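Local coordinates for protein aminotransferase (Paracoccus denitrificans, PDB 4GRX) that probably catalyses pyridoxal-phosphate-dependent transfer of an amino group between amine and keto substrates, as a class III omega-aminotransferase, at residues 117-121 with 310-314; 114-118 with 280-284; 264-270 with 288-294. All coordinates share one frame; numbering follows the deposited sequence.

Contact 1 (117-121 with 310-314). With NA (sodium ion), chain E.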
loop_
_atom_site.group_PDB
_atom_site.type_symbol
_atom_site.label_atom_id
_atom_site.label_comp_id
_atom_site.label_asym_id
_atom_site.label_seq_id
_atom_site.Cartn_x
_atom_site.Cartn_y
_atom_site.Cartn_z
ATOM N N PRO A 117 13.498 6.474 -19.242
ATOM C CA PRO A 117 14.651 7.122 -19.870
ATOM C C PRO A 117 15.986 6.388 -19.679
ATOM O O PRO A 117 16.955 6.717 -20.357
ATOM C CB PRO A 117 14.700 8.494 -19.185
ATOM C CG PRO A 117 13.960 8.311 -17.887
ATOM C CD PRO A 117 12.891 7.315 -18.191
ATOM N N PHE A 118 16.041 5.409 -18.780
ATOM C CA PHE A 118 17.301 4.707 -18.478
ATOM C C PHE A 118 17.653 3.656 -19.537
ATOM O O PHE A 118 16.747 3.031 -20.111
ATOM C CB PHE A 118 17.223 4.025 -17.104
ATOM C CG PHE A 118 16.674 4.899 -15.999
ATOM C CD1 PHE A 118 17.252 6.134 -15.706
ATOM C CD2 PHE A 118 15.598 4.467 -15.235
ATOM C CE1 PHE A 118 16.760 6.927 -14.692
ATOM C CE2 PHE A 118 15.098 5.257 -14.212
ATOM C CZ PHE A 118 15.683 6.490 -13.938
ATOM N N ASP A 119 18.946 3.438 -19.786
ATOM C CA ASP A 119 19.350 2.378 -20.739
ATOM C C ASP A 119 19.108 0.953 -20.247
ATOM O O ASP A 119 18.760 0.074 -21.030
ATOM C CB ASP A 119 20.802 2.538 -21.210
ATOM C CG ASP A 119 20.931 3.500 -22.379
ATOM O OD1 ASP A 119 19.970 4.268 -22.629
ATOM O OD2 ASP A 119 21.988 3.489 -23.050
ATOM N N ASN A 120 19.319 0.734 -18.955
ATOM C CA ASN A 120 18.974 -0.521 -18.297
ATOM C C ASN A 120 18.613 -0.196 -16.854
ATOM O O ASN A 120 18.787 0.947 -16.417
ATOM C CB ASN A 120 20.136 -1.515 -18.360
ATOM C CG ASN A 120 21.374 -0.996 -17.665
ATOM O OD1 ASN A 120 21.451 -0.987 -16.437
ATOM N ND2 ASN A 120 22.345 -0.544 -18.445
ATOM N N GLY A 121 18.111 -1.180 -16.117
ATOM C CA GLY A 121 17.730 -0.940 -14.741
ATOM C C GLY A 121 17.002 -2.083 -14.082
ATOM O O GLY A 121 16.964 -3.183 -14.602
ATOM N N ILE A 310 11.461 2.252 -10.293
ATOM C CA ILE A 310 12.407 1.944 -11.380
ATOM C C ILE A 310 13.808 2.536 -11.142
ATOM O O ILE A 310 14.036 3.730 -11.358
ATOM C CB ILE A 310 11.918 2.454 -12.751
ATOM C CG1 ILE A 310 10.454 2.086 -12.996
ATOM C CG2 ILE A 310 12.806 1.899 -13.865
ATOM C CD1 ILE A 310 9.865 2.746 -14.230
ATOM N N LEU A 311 14.748 1.705 -10.715
ATOM C CA LEU A 311 16.116 2.174 -10.487
ATOM C C LEU A 311 16.900 2.316 -11.796
ATOM O O LEU A 311 16.954 1.369 -12.591
ATOM C CB LEU A 311 16.854 1.215 -9.551
ATOM C CG LEU A 311 16.244 0.929 -8.177
ATOM C CD1 LEU A 311 16.912 -0.281 -7.539
ATOM C CD2 LEU A 311 16.339 2.144 -7.266
ATOM N N GLY A 312 17.500 3.489 -12.017
ATOM C CA GLY A 312 18.443 3.702 -13.127
ATOM C C GLY A 312 19.692 2.838 -12.952
ATOM O O GLY A 312 19.895 2.257 -11.875
ATOM N N PRO A 313 20.554 2.765 -13.982
ATOM C CA PRO A 313 21.713 1.841 -13.948
ATOM C C PRO A 313 22.595 1.933 -12.687
ATOM O O PRO A 313 22.932 0.902 -12.092
ATOM C CB PRO A 313 22.521 2.216 -15.196
ATOM C CG PRO A 313 21.553 2.914 -16.091
ATOM C CD PRO A 313 20.531 3.583 -15.208
ATOM N N ASP A 314 22.967 3.138 -12.278
ATOM C CA ASP A 314 23.919 3.252 -11.181
ATOM C C ASP A 314 23.342 2.681 -9.865
ATOM O O ASP A 314 23.972 1.845 -9.207
ATOM C CB ASP A 314 24.406 4.693 -11.035
ATOM C CG ASP A 314 25.395 4.857 -9.904
ATOM O OD1 ASP A 314 26.482 4.232 -9.944
ATOM O OD2 ASP A 314 25.080 5.611 -8.967
HETATM NA NA NA E . 14.861 2.842 -21.328
HETATM O O HOH W 1 14.973 4.318 -22.997
#
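With its CG anti to the carbonyl carbon (chi1 -47°), F118 turns its ring toward the chain at 310-314 and lays one face on G312. N120, its CG lodged between the backbone N and the carbonyl carbon (chi1 61°), brings its amide to the ring of P313. G312 CA sits 3.5 Å from the centroid of the F118 ring and close to the ring normal, a CH-pi contact over the middle of the face. The same ring meets I310 on its CD2 side, where F118 CD2 is 4.0 Å from I310 CG2, while F118 CB approaches P313 CD from the other end of the side chain. N120 OD1 lies 3.6 Å from P313 CB. No hydrogen bond joins the two segments; F118 and P313 supply most of the apolar contact. The F118 backbone faces elsewhere, its O binding the sodium ion at 2.2 Å. L28 of the second subunit packs on L311, and I293 of strand 292-295 on F118. G312 occupies the N-cap position of helix 313-324, and the contact thus seats the loop between helix 103-115 and strand 122-126 against the place where strand 307-311 passes into that helix.

Contact 2 (114-118 with 280-284). With NA (sodium ion), chain E.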
loop_
_atom_site.group_PDB
_atom_site.type_symbol
_atom_site.label_atom_id
_atom_site.label_comp_id
_atom_site.label_asym_id
_atom_site.label_seq_id
_atom_site.Cartn_x
_atom_site.Cartn_y
_atom_site.Cartn_z
ATOM N N GLU A 114 12.269 -0.231 -20.595
ATOM C CA GLU A 114 12.316 0.248 -21.961
ATOM C C GLU A 114 11.730 1.675 -22.133
ATOM O O GLU A 114 12.434 2.580 -22.622
ATOM C CB GLU A 114 11.636 -0.753 -22.873
ATOM C CG GLU A 114 11.845 -0.450 -24.328
ATOM C CD GLU A 114 10.637 -0.791 -25.164
ATOM O OE1 GLU A 114 10.605 -0.320 -26.320
ATOM O OE2 GLU A 114 9.731 -1.515 -24.679
ATOM N N VAL A 115 10.474 1.873 -21.711
ATOM C CA VAL A 115 9.809 3.192 -21.791
ATOM C C VAL A 115 10.435 4.238 -20.862
ATOM O O VAL A 115 10.194 5.436 -21.009
ATOM C CB VAL A 115 8.285 3.121 -21.503
ATOM C CG1 VAL A 115 7.585 2.189 -22.481
ATOM C CG2 VAL A 115 8.006 2.695 -20.065
ATOM N N SER A 116 11.223 3.767 -19.899
ATOM C CA SER A 116 11.909 4.638 -18.965
ATOM C C SER A 116 13.017 5.325 -19.735
ATOM O O SER A 116 13.432 4.823 -20.774
ATOM C CB SER A 116 12.481 3.829 -17.790
ATOM O OG SER A 116 13.861 3.533 -17.963
ATOM N N PRO A 117 13.498 6.474 -19.242
ATOM C CA PRO A 117 14.651 7.122 -19.870
ATOM C C PRO A 117 15.986 6.388 -19.679
ATOM O O PRO A 117 16.955 6.717 -20.357
ATOM C CB PRO A 117 14.700 8.494 -19.185
ATOM C CG PRO A 117 13.960 8.311 -17.887
ATOM C CD PRO A 117 12.891 7.315 -18.191
ATOM N N PHE A 118 16.041 5.409 -18.780
ATOM C CA PHE A 118 17.301 4.707 -18.478
ATOM C C PHE A 118 17.653 3.656 -19.537
ATOM O O PHE A 118 16.747 3.031 -20.111
ATOM C CB PHE A 118 17.223 4.025 -17.104
ATOM C CG PHE A 118 16.674 4.899 -15.999
ATOM C CD1 PHE A 118 17.252 6.134 -15.706
ATOM C CD2 PHE A 118 15.598 4.467 -15.235
ATOM C CE1 PHE A 118 16.760 6.927 -14.692
ATOM C CE2 PHE A 118 15.098 5.257 -14.212
ATOM C CZ PHE A 118 15.683 6.490 -13.938
ATOM N N THR A 280 6.310 11.293 -21.974
ATOM C CA THR A 280 6.202 10.035 -21.242
ATOM C C THR A 280 6.573 10.228 -19.764
ATOM O O THR A 280 6.098 9.500 -18.888
ATOM C CB THR A 280 7.079 8.950 -21.879
ATOM O OG1 THR A 280 6.824 8.911 -23.285
ATOM C CG2 THR A 280 6.805 7.569 -21.271
ATOM N N TRP A 281 7.416 11.221 -19.497
ATOM C CA TRP A 281 7.868 11.502 -18.151
ATOM C C TRP A 281 8.019 12.962 -17.987
ATOM O O TRP A 281 8.392 13.662 -18.929
ATOM C CB TRP A 281 9.213 10.833 -17.875
ATOM C CG TRP A 281 9.191 9.349 -18.101
ATOM C CD1 TRP A 281 9.770 8.641 -19.153
ATOM C CD2 TRP A 281 8.532 8.334 -17.274
ATOM N NE1 TRP A 281 9.533 7.296 -19.026
ATOM C CE2 TRP A 281 8.792 7.041 -17.926
ATOM C CE3 TRP A 281 7.778 8.361 -16.106
ATOM C CZ2 TRP A 281 8.304 5.849 -17.416
ATOM C CZ3 TRP A 281 7.301 7.146 -15.598
ATOM C CH2 TRP A 281 7.560 5.924 -16.237
ATOM N N GLY A 282 7.756 13.426 -16.766
ATOM C CA GLY A 282 8.014 14.809 -16.391
ATOM C C GLY A 282 9.475 15.206 -16.535
ATOM O O GLY A 282 9.775 16.337 -16.935
ATOM N N CYS A 283 10.382 14.279 -16.236
ATOM C CA CYS A 283 11.807 14.538 -16.392
ATOM C C CYS A 283 12.255 14.632 -17.865
ATOM O O CYS A 283 13.269 15.258 -18.175
ATOM C CB CYS A 283 12.641 13.528 -15.601
ATOM S SG CYS A 283 12.363 11.798 -16.035
ATOM N N LEU A 284 11.504 14.029 -18.776
ATOM C CA LEU A 284 11.694 14.335 -20.186
ATOM C C LEU A 284 11.300 15.787 -20.454
ATOM O O LEU A 284 12.086 16.531 -21.032
ATOM C CB LEU A 284 10.925 13.370 -21.102
ATOM C CG LEU A 284 11.389 11.905 -21.084
ATOM C CD1 LEU A 284 10.454 11.001 -21.881
ATOM C CD2 LEU A 284 12.832 11.734 -21.538
HETATM NA NA NA E . 14.861 2.842 -21.328
HETATM O O HOH W 1 14.973 4.318 -22.997
#
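P117 and W281 form the apolar centre of this contact, a proline laid on an indole where the end of helix 103-115, running into an ST turn at S116 beside a sodium site, meets the N-terminal end of helix 282-285. P117 CD stands 3.5 Å from W281 CD1, over one face of the indole, and the two side chains cross at about a right angle. The opposite face receives T280 CG2, offset toward the rim, so that the indole lies between a proline and the methyl of its own neighbour. Around this core P117 CG comes to 4.3 Å from C283 SG, and L284 CD2 lies beyond P117 CB at the more exposed margin. V115 CG2 reaches W281 CZ2 at 4.1 Å, these side chains too crossing at about a right angle, and I349 and M353 of helix 339-354 pack on V115.

The polar edge begins at the indole nitrogen. W281, its CG anti to the carbonyl carbon (chi1 -56°), presents NE1 to V115 O, a bond of 2.8 Å that is nearly straight (169°) and lies in the ring plane, although the donor is tilted from the plane of the carbonyl. This bond, with the packing on both faces, is likely to hold the indole in its orientation, and it joins the ring to the last turn of the helix. On both sides of V115 the chain curls round the sodium ion, which is bound by V113 O and E114 O, by S116 O and F118 O, and by a water. S116 OG closes the ST turn, accepting from F118 N at 3.0 Å.

Contact 3 (264-270 with 288-294); sequences PMISDEV and FMPDAII
This is a parallel strand pairing within a beta-alpha-beta unit: strand 265-268 and strand 292-295, linked through helix 282-285, lie together in the seven-stranded mixed sheet of the PLP-binding domain. S267 N donates to A292 O and S267 O accepts from I294 N at 2.9 Å; E269 N continues the ladder to I294 O. At the opening end D291 holds both backbone polar atoms of M265: D291 N gives to M265 O, while D291 OD2 takes M265 N at 2.7 Å on its anti lone pair, with an N-H...O angle of 167°. An alanine in place of D291 removes the carboxylate, and M265 N would probably be left without a partner across this edge, the strand start then relying on the backbone bonds to M265 O.

On the face of I266 and I294, I266 CG2 packs 3.7 Å from I294 CG1. On the other, S267 CB meets P290 CB at 3.8 Å, and S267 OG, at the edge of the F288 ring, donates to E269 OE2 from above the carboxylate plane. E269 OE1 and OE2 also accept from G282 N and C283 N. M265, bent at chi2, sends CE to within 3.8 Å of F288 CE2, its SD standing obliquely to the ring in a Met-aromatic contact. D268 OD2 bonds to H163 and N133, while OD1, in an Asx turn, is met by V270 N at 3.1 Å, nearly end-on to its C-O bond.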
loop_
_atom_site.group_PDB
_atom_site.type_symbol
_atom_site.label_atom_id
_atom_site.label_comp_id
_atom_site.label_asym_id
_atom_site.label_seq_id
_atom_site.Cartn_x
_atom_site.Cartn_y
_atom_site.Cartn_z
ATOM N N PRO A 264 21.480 10.866 -4.077
ATOM C CA PRO A 264 20.562 10.300 -5.054
ATOM C C PRO A 264 19.353 11.196 -5.331
ATOM O O PRO A 264 18.742 11.745 -4.402
ATOM C CB PRO A 264 20.125 9.003 -4.385
ATOM C CG PRO A 264 21.350 8.582 -3.631
ATOM C CD PRO A 264 21.888 9.866 -3.069
ATOM N N MET A 265 19.023 11.354 -6.605
ATOM C CA MET A 265 17.892 12.172 -7.001
ATOM C C MET A 265 16.794 11.269 -7.521
ATOM O O MET A 265 16.981 10.531 -8.488
ATOM C CB MET A 265 18.296 13.218 -8.054
ATOM C CG MET A 265 17.243 14.272 -8.314
ATOM S SD MET A 265 15.962 13.673 -9.433
ATOM C CE MET A 265 14.628 14.806 -9.038
ATOM N N ILE A 266 15.638 11.346 -6.870
ATOM C CA ILE A 266 14.519 10.487 -7.199
ATOM C C ILE A 266 13.420 11.336 -7.799
ATOM O O ILE A 266 13.021 12.358 -7.217
ATOM C CB ILE A 266 13.977 9.802 -5.938
ATOM C CG1 ILE A 266 15.123 9.259 -5.063
ATOM C CG2 ILE A 266 12.909 8.773 -6.296
ATOM C CD1 ILE A 266 15.787 8.022 -5.597
ATOM N N SER A 267 12.936 10.919 -8.964
ATOM C CA SER A 267 11.831 11.611 -9.608
ATOM C C SER A 267 10.491 10.940 -9.333
ATOM O O SER A 267 10.236 9.818 -9.773
ATOM C CB SER A 267 12.064 11.746 -11.116
ATOM O OG SER A 267 11.019 12.517 -11.699
ATOM N N ASP A 268 9.636 11.635 -8.604
ATOM C CA ASP A 268 8.300 11.132 -8.340
ATOM C C ASP A 268 7.394 11.407 -9.547
ATOM O O ASP A 268 6.862 12.501 -9.711
ATOM C CB ASP A 268 7.740 11.739 -7.046
ATOM C CG ASP A 268 6.473 11.040 -6.576
ATOM O OD1 ASP A 268 5.859 10.310 -7.398
ATOM O OD2 ASP A 268 6.088 11.242 -5.398
ATOM N N GLU A 269 7.245 10.388 -10.383
ATOM C CA GLU A 269 6.480 10.450 -11.616
ATOM C C GLU A 269 5.104 9.807 -11.433
ATOM O O GLU A 269 4.509 9.293 -12.386
ATOM C CB GLU A 269 7.241 9.718 -12.726
ATOM C CG GLU A 269 8.606 10.309 -13.074
ATOM C CD GLU A 269 8.504 11.555 -13.940
ATOM O OE1 GLU A 269 7.373 11.933 -14.330
ATOM O OE2 GLU A 269 9.544 12.166 -14.238
ATOM N N VAL A 270 4.589 9.826 -10.213
ATOM C CA VAL A 270 3.295 9.201 -9.954
ATOM C C VAL A 270 2.140 9.872 -10.725
ATOM O O VAL A 270 1.162 9.207 -11.077
ATOM C CB VAL A 270 2.997 9.081 -8.439
ATOM C CG1 VAL A 270 1.511 8.916 -8.178
ATOM C CG2 VAL A 270 3.745 7.899 -7.848
ATOM N N PHE A 288 15.858 16.571 -17.406
ATOM C CA PHE A 288 16.873 16.117 -16.443
ATOM C C PHE A 288 16.863 14.596 -16.345
ATOM O O PHE A 288 15.846 13.975 -16.643
ATOM C CB PHE A 288 16.701 16.768 -15.052
ATOM C CG PHE A 288 15.476 16.317 -14.302
ATOM C CD1 PHE A 288 14.295 17.039 -14.379
ATOM C CD2 PHE A 288 15.506 15.171 -13.512
ATOM C CE1 PHE A 288 13.170 16.632 -13.684
ATOM C CE2 PHE A 288 14.386 14.756 -12.825
ATOM C CZ PHE A 288 13.217 15.492 -12.905
ATOM N N MET A 289 17.999 14.019 -15.937
ATOM C CA MET A 289 18.147 12.575 -15.714
ATOM C C MET A 289 18.139 12.229 -14.213
ATOM O O MET A 289 19.053 12.613 -13.486
ATOM C CB MET A 289 19.434 12.051 -16.371
ATOM C CG MET A 289 19.554 10.525 -16.385
ATOM S SD MET A 289 18.241 9.679 -17.316
ATOM C CE MET A 289 18.792 9.877 -19.012
ATOM N N PRO A 290 17.097 11.512 -13.743
ATOM C CA PRO A 290 17.065 11.128 -12.337
ATOM C C PRO A 290 17.851 9.855 -12.148
ATOM O O PRO A 290 18.194 9.203 -13.128
ATOM C CB PRO A 290 15.582 10.873 -12.082
ATOM C CG PRO A 290 15.085 10.364 -13.390
ATOM C CD PRO A 290 15.873 11.089 -14.454
ATOM N N ASP A 291 18.149 9.528 -10.898
ATOM C CA ASP A 291 18.795 8.292 -10.556
ATOM C C ASP A 291 17.762 7.174 -10.412
ATOM O O ASP A 291 18.101 6.002 -10.505
ATOM C CB ASP A 291 19.580 8.465 -9.267
ATOM C CG ASP A 291 20.645 9.536 -9.370
ATOM O OD1 ASP A 291 21.468 9.446 -10.310
ATOM O OD2 ASP A 291 20.685 10.453 -8.501
ATOM N N ALA A 292 16.507 7.538 -10.176
ATOM C CA ALA A 292 15.408 6.570 -10.105
ATOM C C ALA A 292 14.055 7.234 -10.375
ATOM O O ALA A 292 13.948 8.464 -10.366
ATOM C CB ALA A 292 15.392 5.862 -8.760
ATOM N N ILE A 293 13.033 6.417 -10.618
ATOM C CA ILE A 293 11.694 6.915 -10.908
ATOM C C ILE A 293 10.635 6.182 -10.087
ATOM O O ILE A 293 10.666 4.956 -9.966
ATOM C CB ILE A 293 11.394 6.815 -12.419
ATOM C CG1 ILE A 293 12.075 7.974 -13.140
ATOM C CG2 ILE A 293 9.894 6.809 -12.708
ATOM C CD1 ILE A 293 12.039 7.886 -14.650
ATOM N N ILE A 294 9.706 6.943 -9.519
ATOM C CA ILE A 294 8.583 6.365 -8.793
ATOM C C ILE A 294 7.348 6.521 -9.664
ATOM O O ILE A 294 6.968 7.634 -10.018
ATOM C CB ILE A 294 8.353 7.056 -7.423
ATOM C CG1 ILE A 294 9.646 7.165 -6.635
ATOM C CG2 ILE A 294 7.314 6.307 -6.601
ATOM C CD1 ILE A 294 10.302 5.837 -6.344
#

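The centres of the three contacts lie about 10 Å from one another, on the same side of the chain's centre. Contacts 1 and 2 share P117 and F118, and with them the sodium ion and its water. Contact 3 joins contact 1 through the sheet, where I310 N lies 2.8 Å from I293 O and G312 N 3.0 Å from D291 O, both probable hydrogen bonds. Contact 2 meets contact 3 at E269, whose OE1 is 2.9 Å from G282 N. Contact 3 approaches the ligand pocket: the V270 side chain is about 7 Å from the bound delta-amino valeric acid, whereas the I293 side chain lies about 9 Å from the sodium ion.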